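Local coordinates for peptidyl tryptophan dihydroxylase (Pseudomonas putida, PDB 7CTQ), which is an FAD-dependent monooxygenase that probably dihydroxylates a peptidyl tryptophan during biogenesis of the cysteine tryptophylquinone cofactor of quinohemoprotein amine dehydrogenase, at residues G60-Q65 against R99-R104; R72-H75 against Q80-L83; A150-G155 against R309-F314. All blocks are in the same frame, centred on the assembly; numbering follows the deposited sequence.

Contact 1: residues G60-Q65 against R99-R104; sequences GGALRQ and RDDLQR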
loop_
_atom_site.group_PDB
_atom_site.type_symbol
_atom_site.label_atom_id
_atom_site.label_comp_id
_atom_site.label_asym_id
_atom_site.label_seq_id
_atom_site.Cartn_x
_atom_site.Cartn_y
_atom_site.Cartn_z
ATOM N N GLY A 60 5.020 -13.850 8.193
ATOM C CA GLY A 60 5.964 -13.573 9.263
ATOM C C GLY A 60 7.167 -14.496 9.304
ATOM O O GLY A 60 8.153 -14.175 9.971
ATOM N N GLY A 61 7.107 -15.643 8.628
ATOM C CA GLY A 61 8.283 -16.496 8.556
ATOM C C GLY A 61 9.368 -15.891 7.686
ATOM O O GLY A 61 10.553 -15.927 8.031
ATOM N N ALA A 62 8.971 -15.321 6.554
ATOM C CA ALA A 62 9.779 -14.582 5.602
ATOM C C ALA A 62 10.352 -13.316 6.178
ATOM O O ALA A 62 10.898 -12.500 5.429
ATOM C CB ALA A 62 8.929 -14.249 4.374
ATOM N N LEU A 63 10.256 -13.126 7.491
ATOM C CA LEU A 63 10.298 -11.794 8.069
ATOM C C LEU A 63 11.577 -11.515 8.841
ATOM O O LEU A 63 12.304 -10.575 8.508
ATOM C CB LEU A 63 9.110 -11.592 9.000
ATOM C CG LEU A 63 8.847 -10.137 9.315
ATOM C CD1 LEU A 63 8.250 -9.572 8.071
ATOM C CD2 LEU A 63 7.863 -10.035 10.411
ATOM N N ARG A 64 11.852 -12.300 9.886
ATOM C CA ARG A 64 12.809 -11.887 10.902
ATOM C C ARG A 64 14.259 -12.147 10.511
ATOM O O ARG A 64 15.158 -11.515 11.077
ATOM C CB ARG A 64 12.484 -12.580 12.227
ATOM C CG ARG A 64 12.842 -11.739 13.435
ATOM C CD ARG A 64 12.246 -10.345 13.320
ATOM N NE ARG A 64 12.618 -9.500 14.450
ATOM C CZ ARG A 64 11.752 -8.834 15.205
ATOM N NH1 ARG A 64 12.189 -8.090 16.213
ATOM N NH2 ARG A 64 10.451 -8.910 14.950
ATOM N N GLN A 65 14.514 -13.051 9.567
ATOM C CA GLN A 65 15.859 -13.196 9.023
ATOM C C GLN A 65 16.141 -12.183 7.921
ATOM O O GLN A 65 17.293 -12.058 7.486
ATOM C CB GLN A 65 16.075 -14.620 8.498
ATOM C CG GLN A 65 15.485 -15.721 9.375
ATOM C CD GLN A 65 13.969 -15.798 9.282
ATOM O OE1 GLN A 65 13.399 -15.693 8.197
ATOM N NE2 GLN A 65 13.310 -15.952 10.428
ATOM N N ARG A 99 8.727 -16.755 -0.716
ATOM C CA ARG A 99 8.366 -17.969 -1.439
ATOM C C ARG A 99 8.222 -19.162 -0.499
ATOM O O ARG A 99 7.421 -20.063 -0.768
ATOM C CB ARG A 99 9.407 -18.263 -2.520
ATOM C CG ARG A 99 10.191 -17.043 -2.981
ATOM C CD ARG A 99 9.286 -16.000 -3.606
ATOM N NE ARG A 99 9.288 -16.095 -5.061
ATOM C CZ ARG A 99 10.268 -15.638 -5.838
ATOM N NH1 ARG A 99 11.326 -15.050 -5.294
ATOM N NH2 ARG A 99 10.189 -15.765 -7.157
ATOM N N ASP A 100 8.986 -19.188 0.601
ATOM C CA ASP A 100 8.869 -20.275 1.574
ATOM C C ASP A 100 7.490 -20.283 2.215
ATOM O O ASP A 100 6.854 -21.337 2.343
ATOM C CB ASP A 100 9.947 -20.150 2.658
ATOM C CG ASP A 100 11.353 -20.092 2.092
ATOM O OD1 ASP A 100 11.511 -20.322 0.871
ATOM O OD2 ASP A 100 12.299 -19.797 2.862
ATOM N N ASP A 101 7.015 -19.109 2.635
ATOM C CA ASP A 101 5.700 -19.020 3.258
ATOM C C ASP A 101 4.597 -19.422 2.292
ATOM O O ASP A 101 3.580 -19.985 2.710
ATOM C CB ASP A 101 5.463 -17.606 3.780
ATOM C CG ASP A 101 6.576 -17.134 4.692
ATOM O OD1 ASP A 101 7.757 -17.272 4.303
ATOM O OD2 ASP A 101 6.270 -16.632 5.799
ATOM N N LEU A 102 4.782 -19.153 1.001
ATOM C CA LEU A 102 3.789 -19.568 0.019
ATOM C C LEU A 102 3.762 -21.089 -0.122
ATOM O O LEU A 102 2.693 -21.713 -0.037
ATOM C CB LEU A 102 4.069 -18.884 -1.319
ATOM C CG LEU A 102 3.816 -17.367 -1.318
ATOM C CD1 LEU A 102 4.530 -16.675 -2.479
ATOM C CD2 LEU A 102 2.316 -17.059 -1.343
ATOM N N GLN A 103 4.932 -21.707 -0.316
ATOM C CA GLN A 103 4.981 -23.162 -0.422
ATOM C C GLN A 103 4.498 -23.815 0.865
ATOM O O GLN A 103 3.815 -24.844 0.829
ATOM C CB GLN A 103 6.393 -23.623 -0.779
ATOM C CG GLN A 103 6.598 -23.803 -2.279
ATOM C CD GLN A 103 8.046 -24.060 -2.671
ATOM O OE1 GLN A 103 8.971 -23.481 -2.099
ATOM N NE2 GLN A 103 8.246 -24.931 -3.657
ATOM N N ARG A 104 4.801 -23.205 2.012
ATOM C CA ARG A 104 4.263 -23.708 3.272
ATOM C C ARG A 104 2.737 -23.684 3.270
ATOM O O ARG A 104 2.092 -24.587 3.818
ATOM C CB ARG A 104 4.818 -22.887 4.434
ATOM C CG ARG A 104 4.661 -23.540 5.799
ATOM C CD ARG A 104 5.916 -23.377 6.653
ATOM N NE ARG A 104 6.430 -22.011 6.627
ATOM C CZ ARG A 104 7.540 -21.639 5.994
ATOM N NH1 ARG A 104 8.264 -22.539 5.337
ATOM N NH2 ARG A 104 7.929 -20.370 6.018
#

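Contact 2: residues R72-H75 against Q80-L83; sequences RQVH and QLHL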
loop_
_atom_site.group_PDB
_atom_site.type_symbol
_atom_site.label_atom_id
_atom_site.label_comp_id
_atom_site.label_asym_id
_atom_site.label_seq_id
_atom_site.Cartn_x
_atom_site.Cartn_y
_atom_site.Cartn_z
ATOM N N ARG A 72 18.315 5.169 14.189
ATOM C CA ARG A 72 17.837 6.007 13.087
ATOM C C ARG A 72 17.855 7.480 13.480
ATOM O O ARG A 72 17.001 7.920 14.255
ATOM C CB ARG A 72 16.437 5.582 12.679
ATOM C CG ARG A 72 15.818 6.491 11.651
ATOM C CD ARG A 72 14.553 5.882 11.149
ATOM N NE ARG A 72 14.695 4.441 11.001
ATOM C CZ ARG A 72 13.720 3.644 10.579
ATOM N NH1 ARG A 72 13.926 2.338 10.467
ATOM N NH2 ARG A 72 12.538 4.158 10.270
ATOM N N GLN A 73 18.795 8.244 12.919
ATOM C CA GLN A 73 18.783 9.695 13.060
ATOM C C GLN A 73 17.715 10.298 12.148
ATOM O O GLN A 73 17.572 9.902 10.986
ATOM C CB GLN A 73 20.160 10.284 12.727
ATOM C CG GLN A 73 21.006 10.660 13.949
ATOM C CD GLN A 73 22.333 11.331 13.589
ATOM O OE1 GLN A 73 22.626 12.444 14.034
ATOM N NE2 GLN A 73 23.145 10.645 12.793
ATOM N N VAL A 74 16.949 11.245 12.681
ATOM C CA VAL A 74 15.885 11.908 11.930
ATOM C C VAL A 74 16.135 13.409 11.971
ATOM O O VAL A 74 16.187 14.008 13.053
ATOM C CB VAL A 74 14.493 11.560 12.478
ATOM C CG1 VAL A 74 13.518 12.699 12.208
ATOM C CG2 VAL A 74 13.984 10.269 11.844
ATOM N N HIS A 75 16.309 14.009 10.794
ATOM C CA HIS A 75 16.537 15.443 10.644
ATOM C C HIS A 75 15.356 16.018 9.869
ATOM O O HIS A 75 15.174 15.710 8.684
ATOM C CB HIS A 75 17.857 15.725 9.925
ATOM C CG HIS A 75 19.074 15.506 10.771
ATOM N ND1 HIS A 75 19.292 14.342 11.480
ATOM C CD2 HIS A 75 20.153 16.292 11.000
ATOM C CE1 HIS A 75 20.445 14.428 12.119
ATOM N NE2 HIS A 75 20.988 15.601 11.845
ATOM N N GLN A 80 17.281 17.754 15.301
ATOM C CA GLN A 80 18.071 16.523 15.296
ATOM C C GLN A 80 17.478 15.584 16.340
ATOM O O GLN A 80 17.546 15.853 17.544
ATOM C CB GLN A 80 19.545 16.810 15.570
ATOM C CG GLN A 80 20.010 18.218 15.201
ATOM C CD GLN A 80 19.913 19.212 16.362
ATOM O OE1 GLN A 80 20.144 18.857 17.522
ATOM N NE2 GLN A 80 19.594 20.467 16.044
ATOM N N LEU A 81 16.905 14.479 15.881
ATOM C CA LEU A 81 16.059 13.606 16.687
ATOM C C LEU A 81 16.541 12.170 16.526
ATOM O O LEU A 81 16.723 11.706 15.398
ATOM C CB LEU A 81 14.607 13.756 16.232
ATOM C CG LEU A 81 13.430 13.028 16.868
ATOM C CD1 LEU A 81 12.238 13.962 16.829
ATOM C CD2 LEU A 81 13.137 11.732 16.129
ATOM N N HIS A 82 16.765 11.470 17.641
ATOM C CA HIS A 82 17.349 10.125 17.629
ATOM C C HIS A 82 16.306 9.099 18.078
ATOM O O HIS A 82 16.290 8.658 19.227
ATOM C CB HIS A 82 18.608 10.078 18.510
ATOM C CG HIS A 82 19.556 11.212 18.277
ATOM N ND1 HIS A 82 20.650 11.107 17.444
ATOM C CD2 HIS A 82 19.580 12.474 18.770
ATOM C CE1 HIS A 82 21.304 12.256 17.430
ATOM N NE2 HIS A 82 20.676 13.102 18.227
ATOM N N LEU A 83 15.435 8.712 17.144
ATOM C CA LEU A 83 14.443 7.660 17.329
ATOM C C LEU A 83 15.104 6.279 17.229
ATOM O O LEU A 83 16.260 6.142 16.818
ATOM C CB LEU A 83 13.327 7.819 16.286
ATOM C CG LEU A 83 12.317 6.718 15.922
ATOM C CD1 LEU A 83 10.981 7.327 15.513
ATOM C CD2 LEU A 83 12.840 5.788 14.825
#

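Contact 3: residues A150-G155 against R309-F314; sequences ADRLRG and RIEQLF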
loop_
_atom_site.group_PDB
_atom_site.type_symbol
_atom_site.label_atom_id
_atom_site.label_comp_id
_atom_site.label_asym_id
_atom_site.label_seq_id
_atom_site.Cartn_x
_atom_site.Cartn_y
_atom_site.Cartn_z
ATOM N N ALA A 150 -3.950 3.501 -17.853
ATOM C CA ALA A 150 -4.285 4.877 -17.510
ATOM C C ALA A 150 -4.401 5.012 -15.995
ATOM O O ALA A 150 -4.665 4.042 -15.280
ATOM C CB ALA A 150 -5.585 5.317 -18.187
ATOM N N ASP A 151 -4.168 6.222 -15.503
ATOM C CA ASP A 151 -4.274 6.516 -14.082
ATOM C C ASP A 151 -5.639 7.111 -13.771
ATOM O O ASP A 151 -6.168 7.917 -14.545
ATOM C CB ASP A 151 -3.181 7.491 -13.643
ATOM C CG ASP A 151 -1.789 7.018 -14.020
ATOM O OD1 ASP A 151 -1.583 5.787 -14.172
ATOM O OD2 ASP A 151 -0.907 7.889 -14.152
ATOM N N ARG A 152 -6.214 6.690 -12.640
ATOM C CA ARG A 152 -7.369 7.385 -12.078
ATOM C C ARG A 152 -6.953 8.688 -11.406
ATOM O O ARG A 152 -7.629 9.709 -11.553
ATOM C CB ARG A 152 -8.086 6.485 -11.084
ATOM C CG ARG A 152 -9.345 7.081 -10.511
ATOM C CD ARG A 152 -10.411 6.008 -10.382
ATOM N NE ARG A 152 -11.722 6.557 -10.015
ATOM C CZ ARG A 152 -12.664 6.921 -10.883
ATOM N NH1 ARG A 152 -12.465 6.805 -12.192
ATOM N NH2 ARG A 152 -13.812 7.407 -10.434
ATOM N N LEU A 153 -5.851 8.667 -10.659
ATOM C CA LEU A 153 -5.255 9.867 -10.086
ATOM C C LEU A 153 -3.743 9.744 -10.139
ATOM O O LEU A 153 -3.196 8.642 -10.039
ATOM C CB LEU A 153 -5.661 10.077 -8.629
ATOM C CG LEU A 153 -7.119 10.434 -8.419
ATOM C CD1 LEU A 153 -7.460 10.226 -6.954
ATOM C CD2 LEU A 153 -7.339 11.873 -8.862
ATOM N N ARG A 154 -3.078 10.889 -10.255
ATOM C CA ARG A 154 -1.624 10.941 -10.316
ATOM C C ARG A 154 -1.177 12.193 -9.589
ATOM O O ARG A 154 -1.641 13.291 -9.907
ATOM C CB ARG A 154 -1.123 10.946 -11.759
ATOM C CG ARG A 154 0.352 10.607 -11.872
ATOM C CD ARG A 154 0.814 10.459 -13.312
ATOM N NE ARG A 154 2.220 10.068 -13.319
ATOM C CZ ARG A 154 2.652 8.819 -13.435
ATOM N NH1 ARG A 154 3.959 8.570 -13.401
ATOM N NH2 ARG A 154 1.790 7.828 -13.614
ATOM N N GLY A 155 -0.314 12.027 -8.593
ATOM C CA GLY A 155 0.172 13.154 -7.836
ATOM C C GLY A 155 1.372 13.797 -8.492
ATOM O O GLY A 155 1.767 13.437 -9.606
ATOM N N ARG A 309 -12.860 0.789 -2.453
ATOM C CA ARG A 309 -11.930 0.584 -1.345
ATOM C C ARG A 309 -10.527 1.063 -1.714
ATOM O O ARG A 309 -9.891 1.808 -0.955
ATOM C CB ARG A 309 -11.903 -0.894 -0.928
ATOM C CG ARG A 309 -10.768 -1.227 0.064
ATOM C CD ARG A 309 -10.837 -2.662 0.622
ATOM N NE ARG A 309 -9.639 -3.004 1.398
ATOM C CZ ARG A 309 -9.438 -2.623 2.661
ATOM N NH1 ARG A 309 -10.352 -1.892 3.288
ATOM N NH2 ARG A 309 -8.329 -2.971 3.301
ATOM N N ILE A 310 -10.027 0.648 -2.887
ATOM C CA ILE A 310 -8.679 1.033 -3.305
ATOM C C ILE A 310 -8.551 2.552 -3.381
ATOM O O ILE A 310 -7.545 3.128 -2.951
ATOM C CB ILE A 310 -8.326 0.375 -4.657
ATOM C CG1 ILE A 310 -8.202 -1.147 -4.521
ATOM C CG2 ILE A 310 -7.054 0.960 -5.216
ATOM C CD1 ILE A 310 -7.288 -1.591 -3.412
ATOM N N GLU A 311 -9.558 3.228 -3.941
ATOM C CA GLU A 311 -9.469 4.678 -4.056
ATOM C C GLU A 311 -9.463 5.338 -2.676
ATOM O O GLU A 311 -8.650 6.238 -2.413
ATOM C CB GLU A 311 -10.611 5.204 -4.927
ATOM C CG GLU A 311 -10.677 6.728 -4.967
ATOM C CD GLU A 311 -11.430 7.268 -6.175
ATOM O OE1 GLU A 311 -11.531 8.506 -6.289
ATOM O OE2 GLU A 311 -11.915 6.468 -7.011
ATOM N N GLN A 312 -10.331 4.885 -1.766
ATOM C CA GLN A 312 -10.336 5.479 -0.430
ATOM C C GLN A 312 -9.024 5.212 0.317
ATOM O O GLN A 312 -8.499 6.108 0.998
ATOM C CB GLN A 312 -11.541 4.982 0.363
ATOM C CG GLN A 312 -12.852 5.520 -0.188
ATOM C CD GLN A 312 -12.883 7.048 -0.277
ATOM O OE1 GLN A 312 -13.002 7.627 -1.366
ATOM N NE2 GLN A 312 -12.751 7.703 0.864
ATOM N N LEU A 313 -8.471 3.995 0.196
ATOM C CA LEU A 313 -7.157 3.723 0.781
ATOM C C LEU A 313 -6.106 4.681 0.224
ATOM O O LEU A 313 -5.379 5.334 0.986
ATOM C CB LEU A 313 -6.738 2.262 0.526
ATOM C CG LEU A 313 -7.401 1.100 1.283
ATOM C CD1 LEU A 313 -6.861 -0.238 0.774
ATOM C CD2 LEU A 313 -7.210 1.182 2.793
ATOM N N PHE A 314 -6.023 4.784 -1.109
ATOM C CA PHE A 314 -5.071 5.685 -1.757
ATOM C C PHE A 314 -5.169 7.090 -1.196
ATOM O O PHE A 314 -4.162 7.706 -0.832
ATOM C CB PHE A 314 -5.324 5.713 -3.267
ATOM C CG PHE A 314 -4.500 6.742 -4.012
ATOM C CD1 PHE A 314 -3.174 6.474 -4.373
ATOM C CD2 PHE A 314 -5.049 7.967 -4.366
ATOM C CE1 PHE A 314 -2.435 7.412 -5.067
ATOM C CE2 PHE A 314 -4.313 8.911 -5.049
ATOM C CZ PHE A 314 -3.000 8.638 -5.398
HETATM O O HOH W 1 -13.932 8.115 -7.954
#

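Contact 1: residues G60-Q65 against R99-R104
A carboxylate on the last turn of helix 91-104 holds the backbone of a loop by its amides: Asp101 meets the N-H groups of Gly61 and Ala62. The loop lies between helix 48-56 and strand 67-76, and the side chain of Ala62 is about 12 Å from the bound FAD. The clear bonds both end on OD2. Asp101 OD2 accepts a hydrogen bond from Ala62 N at 3.1 Å, with an N-H...O angle of 151°, through its syn lone pair. Gly61 N lies equally near, also 3.1 Å from Asp101 OD2, but its N-H is turned off line and that bond is weak. Two consecutive amides thus converge on a single carboxylate oxygen. The other oxygen lies against the methyl group of the loop, with Asp101 OD1 3.2 Å from Ala62 CB. The carboxylate arrives there because CG sits beside the backbone N of Asp101, anti to its carbonyl carbon (chi1 -53°).

Gly61 has no side chain, and a CB at this position would come very close to Asp101 OD2 and to Arg104 NH2. Within the helix, Arg104 NH2 forms a long salt bridge of 3.5 Å with Asp101 OD1. OD1 therefore lies by both the Ala62 methyl and the arginine. Around this polar core the packing is apolar. Ala62 touches Ala97 and Leu98 of helix 91-104, and Leu63 rests on Leu51 and Leu54 of helix 48-56. Asp101 is buried, with one sound and one weak bond from loop amides and a long salt bridge to Arg104; together these would probably favour its charged form.

Contact 2: residues R72-H75 against Q80-L83
Val74 and Leu81 exchange two backbone hydrogen bonds, from Val74 N to Leu81 O at 2.8 Å and from Leu81 N to Val74 O at 3.0 Å. Beside them the two side chains lie alongside each other and point the same way. Leu81 CG is anti to the backbone N (chi1 -178°), which lays the leucine along Val74, and Leu81 CD2 reaches Val74 CB at 3.9 Å. On the same face of the sheet, Leu83 CD2 is 4.1 Å from Arg72 CD. On the face of Gln73 and His82, Gln73 CG comes within 3.5 Å of His82 ND1. The amide of Gln73 and the ring of His82 are nearly parallel, 10° apart. Gln80 CB lies over one face of the His75 ring, toward its rim.

These residues form an antiparallel beta hairpin of strands 67-76 and 79-83. With an alanine at Gln73, His82 would probably lose the CG and OE1 that lie along it, and contacts with Leu224 and Leu228 of helix 223-228 would go too. Strand 173-179 pairs with strand 67-76 in parallel, through backbone bonds of Gln73 and His75. Partners outside the hairpin hold the Arg72 guanidinium: NH2 forms a salt bridge with Glu86 OE1 and a hydrogen bond to a hexane-1,6-diol, probably from the crystallisation liquor.

Contact 3: residues A150-G155 against R309-F314
Glu311 OE2 is gripped by two donors, the NE of Arg152 and a water. The bond from Arg152 NE to Glu311 OE2 is 3.0 Å long and nearly straight, with an N-H...O angle of 163°, and it is part of a salt bridge. It joins a classic beta bulge to the long helix 299-327. In the bulge, Arg152 and Leu153 both face Leu248 of strand 247-249, and the chain turns a corner at Arg152.

The two charged side chains cross at about a right angle, with guanidinium and carboxylate planes 69° apart. The oxygen lies close to the guanidinium plane, at its edge. Seen from the glutamate, NE comes from the syn side but well out of the carboxylate plane. The two groups therefore do not form a flat, two-pronged pair. The water supplies the second link: it accepts from Arg152 NH2 at 2.6 Å and donates to Glu311 OE2 at 2.8 Å. Glu311 reaches the bulge with its chain extended, CG anti to the backbone N (chi1 174°).

Next to the salt bridge is an apolar contact. Leu153 CD1 packs obliquely on the Phe314 ring, 3.9 Å from CE2. Phe314 is buried and also touches Met265 of strand 265-266, so helix 299-327 packs against the small sheet that holds strands 153-154, 247-249 and 265-266. Ile310, one turn before Phe314, adds contacts with Leu248 and Met265. A second salt bridge stays within the bulged segment, where Arg154 NH2 meets Asp151 OD2 at 2.8 Å. Arg154 also bridges to Glu157 through NH1. On the ring of Phe314, Leu153 CB adds a second touch, at 4.0 Å from CE2.

How the contacts relate
Contact 2 is nested along the chain inside the loop closed by contact 1; contact 3 follows both. Their centres lie about 30 to 32 Å apart and none touches another. Contacts 1 and 2 share one chain path: the loop 60-65 leads into strand 67-76, the first strand of the hairpin, and strand 87-90 comes between the hairpin and helix 91-104. Contact 3 joins a different sheet to helix 299-327. All three lie around the FAD at different distances: Arg72 is about 7 Å from it, Phe314 about 11 Å and Ala62 about 12 Å, measured from the side chains. They are three separate local joints, and at these distances none of those side chains touches the flavin cofactor.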